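Local coordinates for protein elongation factor G (Thermus thermophilus, PDB 2DY1) that binds GTP together with a magnesium ion and probably acts as a GTPase elongation factor in protein synthesis, at residues A[8-13]-A[266-271]; A[100-105]-A[128-133]; A[455-460]-A[644-649]; A[572-577]-A[617-622]. One frame throughout, in Å; residues are numbered along the deposited sequence.

How the contacts relate
Contacts 1 and 2 lie in the GTP-binding domain; contacts 3 and 4 lie on the other side of the chain's centre, in the sheet built on strand 569-583, and contact 3 also brings in strand 457-460. The first two are buried and share one sheet: strands 9-16 and 100-106 are neighbours, and helix 261-271 of contact 1 packs on M130 of contact 2. Contact 3 is a surface contact and contact 4 is partly buried. Contact 2 is regular parallel pairing with aliphatic faces, and contact 4 is a short antiparallel pairing finished by a water. Contacts 1 and 3 instead rely on one long arginine, set on a helix carbonyl or across a tyrosine.

Contact 1: residues A[8-13]-A[266-271]; sequences MIRTVA and ELILEA
R10 and L269 have the nearest CA atoms across strand 9-13 and helix 266-271, whose axes pass 9.0 Å apart at 103°, so the helix runs almost perpendicular to the strand. The side chain of R10 starts toward the helix and bends at chi2 (-69°), which turns CD out of line with the first part of the chain. Its guanidinium then grips L269 O: NH2 donates at 2.8 Å, in the carbonyl plane and on a lone pair, while NE adds a weak bond at 3.3 Å. The third nitrogen turns back to its own strand, NH1 reaching I9 O at 2.9 Å from above the carbonyl plane. L269 CD2 lies over one face of the guanidinium and also meets R10 CG at 3.9 Å. Arginine suits this place because it has N-H groups for two carbonyls and an apolar stem for the leucine; its charge beside the C-terminal turn of the helix is probably favourable. A leucine here would probably leave L269 O and I9 O without these donors. On one flank M8 CE touches L269 CB at 4.2 Å, and on the other V12 CG2 meets I268 CG2 at 4.0 Å; a flexible methionine fits the partly exposed end of the contact, a compact valine the interior. Helix 261-271 thus packs across one face of the central sheet, with L269 also touching H74 and V76 of strand 74-80, I268 reaching M130 of strand 129-134, and A271 meeting F238 of helix 231-243.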
loop_
_atom_site.group_PDB
_atom_site.type_symbol
_atom_site.label_atom_id
_atom_site.label_comp_id
_atom_site.label_asym_id
_atom_site.label_seq_id
_atom_site.Cartn_x
_atom_site.Cartn_y
_atom_site.Cartn_z
ATOM N N MET A 8 18.196 -20.867 -18.083
ATOM C CA MET A 8 18.264 -19.653 -17.285
ATOM C C MET A 8 16.867 -19.311 -16.794
ATOM O O MET A 8 15.882 -19.580 -17.476
ATOM C CB MET A 8 18.790 -18.484 -18.121
ATOM C CG MET A 8 20.121 -18.744 -18.807
ATOM S SD MET A 8 20.755 -17.272 -19.628
ATOM C CE MET A 8 19.650 -17.136 -21.003
ATOM N N ILE A 9 16.790 -18.742 -15.603
ATOM C CA ILE A 9 15.505 -18.346 -15.034
ATOM C C ILE A 9 15.638 -16.922 -14.516
ATOM O O ILE A 9 16.697 -16.537 -14.029
ATOM C CB ILE A 9 15.103 -19.266 -13.858
ATOM C CG1 ILE A 9 14.954 -20.703 -14.370
ATOM C CG2 ILE A 9 13.760 -18.789 -13.242
ATOM C CD1 ILE A 9 14.643 -21.693 -13.289
ATOM N N ARG A 10 14.579 -16.123 -14.669
ATOM C CA ARG A 10 14.551 -14.752 -14.159
ATOM C C ARG A 10 13.191 -14.543 -13.490
ATOM O O ARG A 10 12.199 -15.113 -13.926
ATOM C CB ARG A 10 14.644 -13.711 -15.280
ATOM C CG ARG A 10 15.846 -13.808 -16.195
ATOM C CD ARG A 10 17.117 -13.444 -15.476
ATOM N NE ARG A 10 18.242 -13.490 -16.406
ATOM C CZ ARG A 10 19.043 -14.535 -16.557
ATOM N NH1 ARG A 10 18.838 -15.632 -15.843
ATOM N NH2 ARG A 10 20.079 -14.459 -17.386
ATOM N N THR A 11 13.158 -13.754 -12.425
ATOM C CA THR A 11 11.897 -13.388 -11.772
ATOM C C THR A 11 11.881 -11.861 -11.895
ATOM O O THR A 11 12.773 -11.175 -11.383
ATOM C CB THR A 11 11.843 -13.759 -10.289
ATOM O OG1 THR A 11 12.246 -15.129 -10.127
ATOM C CG2 THR A 11 10.400 -13.630 -9.783
ATOM N N VAL A 12 10.824 -11.330 -12.498
ATOM C CA VAL A 12 10.765 -9.897 -12.786
ATOM C C VAL A 12 9.405 -9.314 -12.451
ATOM O O VAL A 12 8.390 -9.909 -12.822
ATOM C CB VAL A 12 11.034 -9.675 -14.314
ATOM C CG1 VAL A 12 10.964 -8.187 -14.674
ATOM C CG2 VAL A 12 12.410 -10.259 -14.704
ATOM N N ALA A 13 9.380 -8.169 -11.756
ATOM C CA ALA A 13 8.099 -7.500 -11.452
ATOM C C ALA A 13 7.921 -6.404 -12.492
ATOM O O ALA A 13 8.827 -5.601 -12.687
ATOM C CB ALA A 13 8.126 -6.871 -10.080
ATOM N N GLU A 266 14.138 -11.308 -24.744
ATOM C CA GLU A 266 15.546 -11.664 -24.897
ATOM C C GLU A 266 16.403 -10.689 -24.088
ATOM O O GLU A 266 17.380 -11.086 -23.439
ATOM C CB GLU A 266 15.930 -11.641 -26.380
ATOM C CG GLU A 266 15.198 -12.718 -27.192
ATOM C CD GLU A 266 15.452 -12.631 -28.694
ATOM O OE1 GLU A 266 15.479 -11.506 -29.233
ATOM O OE2 GLU A 266 15.610 -13.691 -29.342
ATOM N N LEU A 267 16.040 -9.407 -24.112
ATOM C CA LEU A 267 16.785 -8.411 -23.347
ATOM C C LEU A 267 16.653 -8.656 -21.840
ATOM O O LEU A 267 17.598 -8.428 -21.093
ATOM C CB LEU A 267 16.321 -6.995 -23.721
ATOM C CG LEU A 267 16.978 -5.821 -23.001
ATOM C CD1 LEU A 267 18.478 -5.796 -23.294
ATOM C CD2 LEU A 267 16.329 -4.521 -23.468
ATOM N N ILE A 268 15.482 -9.109 -21.384
ATOM C CA ILE A 268 15.305 -9.416 -19.967
ATOM C C ILE A 268 16.315 -10.496 -19.571
ATOM O O ILE A 268 16.993 -10.382 -18.535
ATOM C CB ILE A 268 13.864 -9.902 -19.706
ATOM C CG1 ILE A 268 12.932 -8.688 -19.684
ATOM C CG2 ILE A 268 13.782 -10.680 -18.392
ATOM C CD1 ILE A 268 11.425 -9.034 -19.790
ATOM N N LEU A 269 16.423 -11.538 -20.393
ATOM C CA LEU A 269 17.360 -12.623 -20.110
ATOM C C LEU A 269 18.799 -12.123 -20.141
ATOM O O LEU A 269 19.612 -12.454 -19.275
ATOM C CB LEU A 269 17.164 -13.764 -21.122
ATOM C CG LEU A 269 15.831 -14.481 -20.913
ATOM C CD1 LEU A 269 15.444 -15.210 -22.195
ATOM C CD2 LEU A 269 15.929 -15.460 -19.715
ATOM N N GLU A 270 19.115 -11.289 -21.118
ATOM C CA GLU A 270 20.477 -10.788 -21.236
ATOM C C GLU A 270 20.913 -9.790 -20.169
ATOM O O GLU A 270 22.055 -9.820 -19.698
ATOM C CB GLU A 270 20.649 -10.146 -22.616
ATOM C CG GLU A 270 21.949 -9.383 -22.789
ATOM C CD GLU A 270 22.012 -8.658 -24.123
ATOM O OE1 GLU A 270 20.937 -8.424 -24.725
ATOM O OE2 GLU A 270 23.130 -8.308 -24.559
ATOM N N ALA A 271 20.004 -8.907 -19.774
ATOM C CA ALA A 271 20.324 -7.855 -18.821
ATOM C C ALA A 271 20.043 -8.037 -17.340
ATOM O O ALA A 271 20.768 -7.502 -16.509
ATOM C CB ALA A 271 19.660 -6.552 -19.290
#

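Contact 2: residues A[100-105]-A[128-133]; sequences AALVAV and PRMVVV
M130 O receives V103 N at 2.8 Å, and the CA-H of L102 approaches the same oxygen, CA to O 3.5 Å. Four further bonds continue the parallel pairing: A101 N to P128 O, M130 N to A101 O, V132 N to V103 O and V105 N to V132 O. M130 and V132 each use both N-H and C=O toward strand 100-105, whereas from the backbone of R129 and V131 it is the CA-H groups that approach A101 O and V103 O. The strands are the two arms of a right-handed beta-alpha-beta crossover through helix 113-124, part of the P-loop GTPase sheet. On the face bearing L102, M130, A104 and V132, L102 CD1 sits between M130 CG at 3.8 Å and V132 CG1 at 3.7 Å. V132 CG1 stands between its backbone N and carbonyl carbon (chi1 55°), which carries it to A104 CA at 3.7 Å. L102 and M130 also meet I268 of helix 261-271; the small A104 lies against S20 and close to K22, both of which bind GTP. The other face is covered by helix 113-124, with V103 touching T115 and W119. Here V105 CG2 packs on V131 CG1 at 3.8 Å, the beta-branched valines suiting extended backbone. R129 lays CG against A101 CB at 4.0 Å, then sends its guanidinium off to L127 O, to a salt bridge with E123 and to a cation-pi contact with W119.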
loop_
_atom_site.group_PDB
_atom_site.type_symbol
_atom_site.label_atom_id
_atom_site.label_comp_id
_atom_site.label_asym_id
_atom_site.label_seq_id
_atom_site.Cartn_x
_atom_site.Cartn_y
_atom_site.Cartn_z
ATOM N N ALA A 100 14.290 -8.206 -10.032
ATOM C CA ALA A 100 14.502 -7.013 -10.866
ATOM C C ALA A 100 13.141 -6.423 -11.181
ATOM O O ALA A 100 12.127 -7.129 -11.119
ATOM C CB ALA A 100 15.210 -7.375 -12.165
ATOM N N ALA A 101 13.130 -5.131 -11.512
ATOM C CA ALA A 101 11.888 -4.455 -11.859
ATOM C C ALA A 101 11.929 -4.004 -13.317
ATOM O O ALA A 101 12.918 -3.434 -13.761
ATOM C CB ALA A 101 11.699 -3.246 -10.969
ATOM N N LEU A 102 10.869 -4.302 -14.063
ATOM C CA LEU A 102 10.723 -3.849 -15.450
ATOM C C LEU A 102 9.694 -2.741 -15.285
ATOM O O LEU A 102 8.557 -2.999 -14.889
ATOM C CB LEU A 102 10.170 -4.968 -16.339
ATOM C CG LEU A 102 9.766 -4.559 -17.767
ATOM C CD1 LEU A 102 10.986 -3.945 -18.525
ATOM C CD2 LEU A 102 9.255 -5.798 -18.539
ATOM N N VAL A 103 10.086 -1.514 -15.598
ATOM C CA VAL A 103 9.225 -0.358 -15.368
ATOM C C VAL A 103 8.670 0.171 -16.677
ATOM O O VAL A 103 9.414 0.679 -17.498
ATOM C CB VAL A 103 10.050 0.759 -14.643
ATOM C CG1 VAL A 103 9.153 1.927 -14.259
ATOM C CG2 VAL A 103 10.754 0.170 -13.382
ATOM N N ALA A 104 7.353 0.025 -16.872
ATOM C CA ALA A 104 6.702 0.497 -18.093
ATOM C C ALA A 104 6.497 1.993 -17.981
ATOM O O ALA A 104 6.078 2.505 -16.934
ATOM C CB ALA A 104 5.340 -0.177 -18.276
ATOM N N VAL A 105 6.813 2.690 -19.069
ATOM C CA VAL A 105 6.662 4.140 -19.132
ATOM C C VAL A 105 5.992 4.475 -20.465
ATOM O O VAL A 105 6.498 4.133 -21.531
ATOM C CB VAL A 105 8.053 4.850 -19.075
ATOM C CG1 VAL A 105 7.908 6.369 -19.348
ATOM C CG2 VAL A 105 8.688 4.616 -17.721
ATOM N N PRO A 128 17.687 -4.258 -9.541
ATOM C CA PRO A 128 18.112 -3.704 -10.828
ATOM C C PRO A 128 16.803 -3.235 -11.482
ATOM O O PRO A 128 15.720 -3.774 -11.192
ATOM C CB PRO A 128 18.654 -4.914 -11.571
ATOM C CG PRO A 128 19.272 -5.730 -10.434
ATOM C CD PRO A 128 18.203 -5.635 -9.368
ATOM N N ARG A 129 16.896 -2.245 -12.361
ATOM C CA ARG A 129 15.724 -1.719 -13.046
ATOM C C ARG A 129 15.997 -1.566 -14.537
ATOM O O ARG A 129 17.110 -1.222 -14.950
ATOM C CB ARG A 129 15.332 -0.346 -12.485
ATOM C CG ARG A 129 14.452 -0.378 -11.226
ATOM C CD ARG A 129 14.928 0.684 -10.247
ATOM N NE ARG A 129 16.188 0.218 -9.658
ATOM C CZ ARG A 129 17.127 1.014 -9.168
ATOM N NH1 ARG A 129 16.965 2.334 -9.188
ATOM N NH2 ARG A 129 18.236 0.484 -8.670
ATOM N N MET A 130 14.984 -1.875 -15.340
ATOM C CA MET A 130 15.033 -1.723 -16.798
ATOM C C MET A 130 13.732 -0.984 -17.105
ATOM O O MET A 130 12.759 -1.148 -16.386
ATOM C CB MET A 130 15.045 -3.105 -17.484
ATOM C CG MET A 130 14.648 -3.153 -18.941
ATOM S SD MET A 130 14.602 -4.909 -19.483
ATOM C CE MET A 130 16.349 -5.220 -19.426
ATOM N N VAL A 131 13.734 -0.141 -18.133
ATOM C CA VAL A 131 12.537 0.610 -18.522
ATOM C C VAL A 131 12.051 0.092 -19.853
ATOM O O VAL A 131 12.863 -0.220 -20.724
ATOM C CB VAL A 131 12.878 2.112 -18.746
ATOM C CG1 VAL A 131 11.686 2.861 -19.365
ATOM C CG2 VAL A 131 13.271 2.762 -17.422
ATOM N N VAL A 132 10.734 -0.020 -20.020
ATOM C CA VAL A 132 10.187 -0.381 -21.328
ATOM C C VAL A 132 9.224 0.745 -21.702
ATOM O O VAL A 132 8.306 1.077 -20.955
ATOM C CB VAL A 132 9.487 -1.795 -21.364
ATOM C CG1 VAL A 132 8.403 -1.923 -20.317
ATOM C CG2 VAL A 132 8.927 -2.043 -22.768
ATOM N N VAL A 133 9.477 1.366 -22.852
ATOM C CA VAL A 133 8.653 2.479 -23.320
ATOM C C VAL A 133 7.559 1.964 -24.225
ATOM O O VAL A 133 7.813 1.358 -25.278
ATOM C CB VAL A 133 9.512 3.499 -24.080
ATOM C CG1 VAL A 133 8.604 4.616 -24.629
ATOM C CG2 VAL A 133 10.578 4.069 -23.144
#

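Contact 3: residues A[455-460]-A[644-649]; sequences PYRETI and SHYAEV
R457 crosses one face of the Y646 ring, and its atoms meet that ring in turn. CB lies 3.9 Å from Y646 CE2, and CG comes to 3.6 Å of the same atom. CD, put there by an anti chi2 (-164°), makes a CH-pi contact 4.0 Å from the ring centroid, and chi3 then extends the chain to NE. NE passes close to Y646 OH, but at an angle too poor for a hydrogen bond. At the tip the guanidinium plane is 18° from that of the ring, with Y646 OH over one of its faces and NH1 3.6 Å from Y646 CE1. NH2 goes on to a salt bridge with E419. Arginine suits the place by joining an apolar stem, which can lie on a ring, to a charged end that reaches past it. Strand 638-648 belongs to the ferredoxin-like C-terminal domain, and strand 457-460 adds to its sheet; both pair antiparallel with strand 569-583 and not with each other. A classic beta bulge at S644 and H645 faces I575. Tyrosine is long enough to span the separation: Y646 OH donates to P455 O at 2.6 Å, the oxygen lying at the ring edge, in plane. P455 CG also touches that hydroxyl, at 3.7 Å. Farther along, Y456 CD1 meets V649 CG2 at 4.3 Å, beside I657 and A654 of helix 651-663.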
loop_
_atom_site.group_PDB
_atom_site.type_symbol
_atom_site.label_atom_id
_atom_site.label_comp_id
_atom_site.label_asym_id
_atom_site.label_seq_id
_atom_site.Cartn_x
_atom_site.Cartn_y
_atom_site.Cartn_z
ATOM N N PRO A 455 -15.171 11.327 16.913
ATOM C CA PRO A 455 -15.024 11.065 18.347
ATOM C C PRO A 455 -14.963 12.354 19.170
ATOM O O PRO A 455 -13.896 12.764 19.640
ATOM C CB PRO A 455 -13.733 10.253 18.412
ATOM C CG PRO A 455 -12.927 10.855 17.305
ATOM C CD PRO A 455 -13.936 10.985 16.187
ATOM N N TYR A 456 -16.115 12.997 19.325
ATOM C CA TYR A 456 -16.202 14.222 20.112
ATOM C C TYR A 456 -15.884 13.883 21.561
ATOM O O TYR A 456 -15.987 12.734 21.990
ATOM C CB TYR A 456 -17.612 14.811 20.040
ATOM C CG TYR A 456 -17.972 15.365 18.690
ATOM C CD1 TYR A 456 -17.407 16.552 18.230
ATOM C CD2 TYR A 456 -18.854 14.686 17.855
ATOM C CE1 TYR A 456 -17.714 17.054 16.957
ATOM C CE2 TYR A 456 -19.164 15.174 16.587
ATOM C CZ TYR A 456 -18.591 16.350 16.147
ATOM O OH TYR A 456 -18.884 16.809 14.880
ATOM N N ARG A 457 -15.483 14.892 22.318
ATOM C CA ARG A 457 -15.183 14.682 23.719
ATOM C C ARG A 457 -15.714 15.871 24.482
ATOM O O ARG A 457 -16.344 16.754 23.897
ATOM C CB ARG A 457 -13.681 14.503 23.924
ATOM C CG ARG A 457 -13.213 13.201 23.293
ATOM C CD ARG A 457 -11.855 12.758 23.751
ATOM N NE ARG A 457 -11.490 11.516 23.081
ATOM C CZ ARG A 457 -10.240 11.107 22.942
ATOM N NH1 ARG A 457 -9.258 11.844 23.440
ATOM N NH2 ARG A 457 -9.968 10.001 22.262
ATOM N N GLU A 458 -15.488 15.883 25.790
ATOM C CA GLU A 458 -15.970 16.977 26.617
ATOM C C GLU A 458 -14.920 17.350 27.643
ATOM O O GLU A 458 -14.000 16.587 27.899
ATOM C CB GLU A 458 -17.240 16.553 27.362
ATOM C CG GLU A 458 -18.413 16.217 26.459
ATOM C CD GLU A 458 -19.614 15.707 27.231
ATOM O OE1 GLU A 458 -19.772 16.095 28.411
ATOM O OE2 GLU A 458 -20.409 14.934 26.656
ATOM N N THR A 459 -15.060 18.542 28.215
ATOM C CA THR A 459 -14.152 18.987 29.260
ATOM C C THR A 459 -14.876 20.027 30.101
ATOM O O THR A 459 -16.069 20.284 29.889
ATOM C CB THR A 459 -12.831 19.556 28.694
ATOM O OG1 THR A 459 -11.875 19.669 29.764
ATOM C CG2 THR A 459 -13.043 20.928 28.056
ATOM N N ILE A 460 -14.172 20.611 31.064
ATOM C CA ILE A 460 -14.787 21.606 31.935
ATOM C C ILE A 460 -14.069 22.951 31.884
ATOM O O ILE A 460 -12.871 23.012 31.627
ATOM C CB ILE A 460 -14.824 21.112 33.396
ATOM C CG1 ILE A 460 -13.439 20.637 33.835
ATOM C CG2 ILE A 460 -15.830 19.980 33.539
ATOM C CD1 ILE A 460 -13.363 20.252 35.331
ATOM N N SER A 644 -4.077 16.486 15.485
ATOM C CA SER A 644 -3.340 17.577 16.105
ATOM C C SER A 644 -3.713 17.732 17.581
ATOM O O SER A 644 -2.884 17.534 18.468
ATOM C CB SER A 644 -3.635 18.881 15.364
ATOM O OG SER A 644 -2.962 19.975 15.962
ATOM N N HIS A 645 -4.968 18.067 17.841
ATOM C CA HIS A 645 -5.416 18.268 19.211
ATOM C C HIS A 645 -6.922 18.427 19.215
ATOM O O HIS A 645 -7.545 18.498 18.158
ATOM C CB HIS A 645 -4.797 19.559 19.766
ATOM C CG HIS A 645 -5.250 20.791 19.040
ATOM N ND1 HIS A 645 -4.791 21.129 17.783
ATOM C CD2 HIS A 645 -6.183 21.718 19.360
ATOM C CE1 HIS A 645 -5.424 22.208 17.359
ATOM N NE2 HIS A 645 -6.275 22.586 18.296
ATOM N N TYR A 646 -7.505 18.488 20.410
ATOM C CA TYR A 646 -8.940 18.705 20.545
ATOM C C TYR A 646 -9.145 20.192 20.810
ATOM O O TYR A 646 -8.315 20.837 21.452
ATOM C CB TYR A 646 -9.524 17.902 21.713
ATOM C CG TYR A 646 -9.997 16.519 21.320
ATOM C CD1 TYR A 646 -9.100 15.456 21.208
ATOM C CD2 TYR A 646 -11.334 16.292 21.006
ATOM C CE1 TYR A 646 -9.529 14.196 20.779
ATOM C CE2 TYR A 646 -11.778 15.041 20.581
ATOM C CZ TYR A 646 -10.868 14.002 20.466
ATOM O OH TYR A 646 -11.306 12.780 20.025
ATOM N N ALA A 647 -10.240 20.740 20.307
ATOM C CA ALA A 647 -10.527 22.151 20.522
ATOM C C ALA A 647 -12.010 22.282 20.755
ATOM O O ALA A 647 -12.789 21.430 20.338
ATOM C CB ALA A 647 -10.104 22.976 19.305
ATOM N N GLU A 648 -12.405 23.345 21.441
ATOM C CA GLU A 648 -13.812 23.569 21.719
ATOM C C GLU A 648 -14.566 23.787 20.408
ATOM O O GLU A 648 -14.093 24.498 19.511
ATOM C CB GLU A 648 -13.970 24.791 22.634
ATOM C CG GLU A 648 -13.064 24.738 23.870
ATOM C CD GLU A 648 -13.198 25.956 24.782
ATOM O OE1 GLU A 648 -13.971 26.881 24.452
ATOM O OE2 GLU A 648 -12.523 25.977 25.834
ATOM N N VAL A 649 -15.736 23.170 20.309
ATOM C CA VAL A 649 -16.582 23.282 19.133
ATOM C C VAL A 649 -17.296 24.631 19.156
ATOM O O VAL A 649 -17.866 25.018 20.176
ATOM C CB VAL A 649 -17.643 22.161 19.120
ATOM C CG1 VAL A 649 -18.601 22.348 17.946
ATOM C CG2 VAL A 649 -16.958 20.800 19.039
#

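Contact 4: residues A[572-577]-A[617-622]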
loop_
_atom_site.group_PDB
_atom_site.type_symbol
_atom_site.label_atom_id
_atom_site.label_comp_id
_atom_site.label_asym_id
_atom_site.label_seq_id
_atom_site.Cartn_x
_atom_site.Cartn_y
_atom_site.Cartn_z
ATOM N N LEU A 572 -15.842 19.352 22.769
ATOM C CA LEU A 572 -14.555 19.415 22.085
ATOM C C LEU A 572 -14.623 18.549 20.830
ATOM O O LEU A 572 -15.372 17.581 20.785
ATOM C CB LEU A 572 -13.437 18.878 22.984
ATOM C CG LEU A 572 -13.196 19.551 24.337
ATOM C CD1 LEU A 572 -12.092 18.802 25.062
ATOM C CD2 LEU A 572 -12.801 21.013 24.137
ATOM N N GLU A 573 -13.848 18.912 19.814
ATOM C CA GLU A 573 -13.817 18.130 18.582
ATOM C C GLU A 573 -12.374 17.943 18.167
ATOM O O GLU A 573 -11.513 18.754 18.495
ATOM C CB GLU A 573 -14.602 18.828 17.462
ATOM C CG GLU A 573 -13.955 20.086 16.923
ATOM C CD GLU A 573 -14.784 20.719 15.816
ATOM O OE1 GLU A 573 -15.241 19.976 14.923
ATOM O OE2 GLU A 573 -14.974 21.954 15.836
ATOM N N PRO A 574 -12.078 16.853 17.442
ATOM C CA PRO A 574 -10.680 16.692 17.052
ATOM C C PRO A 574 -10.288 17.592 15.885
ATOM O O PRO A 574 -11.046 17.761 14.933
ATOM C CB PRO A 574 -10.576 15.203 16.727
ATOM C CG PRO A 574 -11.947 14.836 16.321
ATOM C CD PRO A 574 -12.845 15.617 17.230
ATOM N N ILE A 575 -9.098 18.179 15.999
ATOM C CA ILE A 575 -8.533 19.064 14.985
ATOM C C ILE A 575 -7.351 18.336 14.357
ATOM O O ILE A 575 -6.536 17.745 15.059
ATOM C CB ILE A 575 -8.023 20.386 15.618
ATOM C CG1 ILE A 575 -9.185 21.130 16.284
ATOM C CG2 ILE A 575 -7.349 21.260 14.548
ATOM C CD1 ILE A 575 -10.385 21.366 15.390
ATOM N N TYR A 576 -7.261 18.368 13.032
ATOM C CA TYR A 576 -6.178 17.696 12.329
ATOM C C TYR A 576 -5.292 18.663 11.555
ATOM O O TYR A 576 -5.720 19.766 11.193
ATOM C CB TYR A 576 -6.752 16.658 11.343
ATOM C CG TYR A 576 -7.132 15.333 11.981
ATOM C CD1 TYR A 576 -8.041 15.279 13.040
ATOM C CD2 TYR A 576 -6.537 14.140 11.557
ATOM C CE1 TYR A 576 -8.336 14.061 13.670
ATOM C CE2 TYR A 576 -6.824 12.926 12.171
ATOM C CZ TYR A 576 -7.723 12.897 13.234
ATOM O OH TYR A 576 -7.969 11.707 13.877
ATOM N N ARG A 577 -4.042 18.261 11.350
ATOM C CA ARG A 577 -3.125 19.048 10.536
ATOM C C ARG A 577 -3.305 18.529 9.116
ATOM O O ARG A 577 -3.203 17.322 8.898
ATOM C CB ARG A 577 -1.658 18.939 11.024
ATOM C CG ARG A 577 -1.135 17.634 11.665
ATOM C CD ARG A 577 0.384 17.766 11.894
ATOM N NE ARG A 577 1.030 16.907 12.899
ATOM C CZ ARG A 577 0.776 16.927 14.206
ATOM N NH1 ARG A 577 -0.137 17.752 14.697
ATOM N NH2 ARG A 577 1.472 16.156 15.030
ATOM N N VAL A 617 -7.686 21.799 10.437
ATOM C CA VAL A 617 -9.097 21.734 10.115
ATOM C C VAL A 617 -9.781 20.695 10.988
ATOM O O VAL A 617 -9.168 19.699 11.366
ATOM C CB VAL A 617 -9.277 21.338 8.627
ATOM C CG1 VAL A 617 -8.584 20.002 8.367
ATOM C CG2 VAL A 617 -10.755 21.246 8.272
ATOM N N PRO A 618 -11.057 20.920 11.329
ATOM C CA PRO A 618 -11.788 19.965 12.161
ATOM C C PRO A 618 -11.921 18.647 11.407
ATOM O O PRO A 618 -12.265 18.650 10.223
ATOM C CB PRO A 618 -13.146 20.626 12.340
ATOM C CG PRO A 618 -12.837 22.077 12.241
ATOM C CD PRO A 618 -11.865 22.131 11.100
ATOM N N LEU A 619 -11.659 17.530 12.077
ATOM C CA LEU A 619 -11.778 16.231 11.423
ATOM C C LEU A 619 -13.164 16.083 10.799
ATOM O O LEU A 619 -13.324 15.479 9.739
ATOM C CB LEU A 619 -11.567 15.102 12.437
ATOM C CG LEU A 619 -11.836 13.689 11.914
ATOM C CD1 LEU A 619 -10.714 13.307 10.943
ATOM C CD2 LEU A 619 -11.902 12.708 13.076
ATOM N N ALA A 620 -14.163 16.646 11.466
ATOM C CA ALA A 620 -15.542 16.558 11.021
ATOM C C ALA A 620 -15.784 17.229 9.674
ATOM O O ALA A 620 -16.809 16.996 9.045
ATOM C CB ALA A 620 -16.461 17.173 12.072
ATOM N N GLU A 621 -14.842 18.057 9.245
ATOM C CA GLU A 621 -14.990 18.768 7.977
ATOM C C GLU A 621 -14.196 18.134 6.844
ATOM O O GLU A 621 -14.284 18.589 5.699
ATOM C CB GLU A 621 -14.530 20.220 8.136
ATOM C CG GLU A 621 -15.313 21.017 9.158
ATOM C CD GLU A 621 -16.778 21.108 8.810
ATOM O OE1 GLU A 621 -17.098 21.633 7.722
ATOM O OE2 GLU A 621 -17.611 20.650 9.620
ATOM N N VAL A 622 -13.428 17.089 7.151
ATOM C CA VAL A 622 -12.583 16.443 6.147
ATOM C C VAL A 622 -12.605 14.915 6.117
ATOM O O VAL A 622 -11.660 14.304 5.631
ATOM C CB VAL A 622 -11.105 16.857 6.330
ATOM C CG1 VAL A 622 -10.905 18.316 5.920
ATOM C CG2 VAL A 622 -10.686 16.651 7.787
HETATM O O HOH W 1 -14.044 17.710 14.133
#
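Y576 and V617 form an antiparallel hydrogen-bonded pair between the first and third strands of the ferredoxin-like C-terminal domain. Its two bonds, Y576 N to V617 O and V617 N to Y576 O, are both 2.9 Å; L619 N adds a nearly straight one to P574 O. I575 and P618 make the neighbouring non-hydrogen-bonded pair, a place where proline fits because no N-H is needed toward the partner strand. Apolar contacts flank these bonds. L619 has CG anti to its backbone N (chi1 173°) and lies side by side with Y576, its CD1 over one ring face at 3.8 Å from the centroid in a CH-pi contact. L619 CB meets Y576 CD1 at 3.6 Å, and CD2 meets P574 CG at 3.9 Å. An alanine at Y576 would probably leave L619 CD1 and CB facing a gap where the ring had been. I575 CD1 rests on P618 CA at 3.8 Å. Polar contacts gather round E573, whose OE2 forms a salt bridge with R598. Its OE1 accepts a hydrogen bond from a water at 2.7 Å; that water donates a second to P574 O and accepts one from A620 N at 2.9 Å.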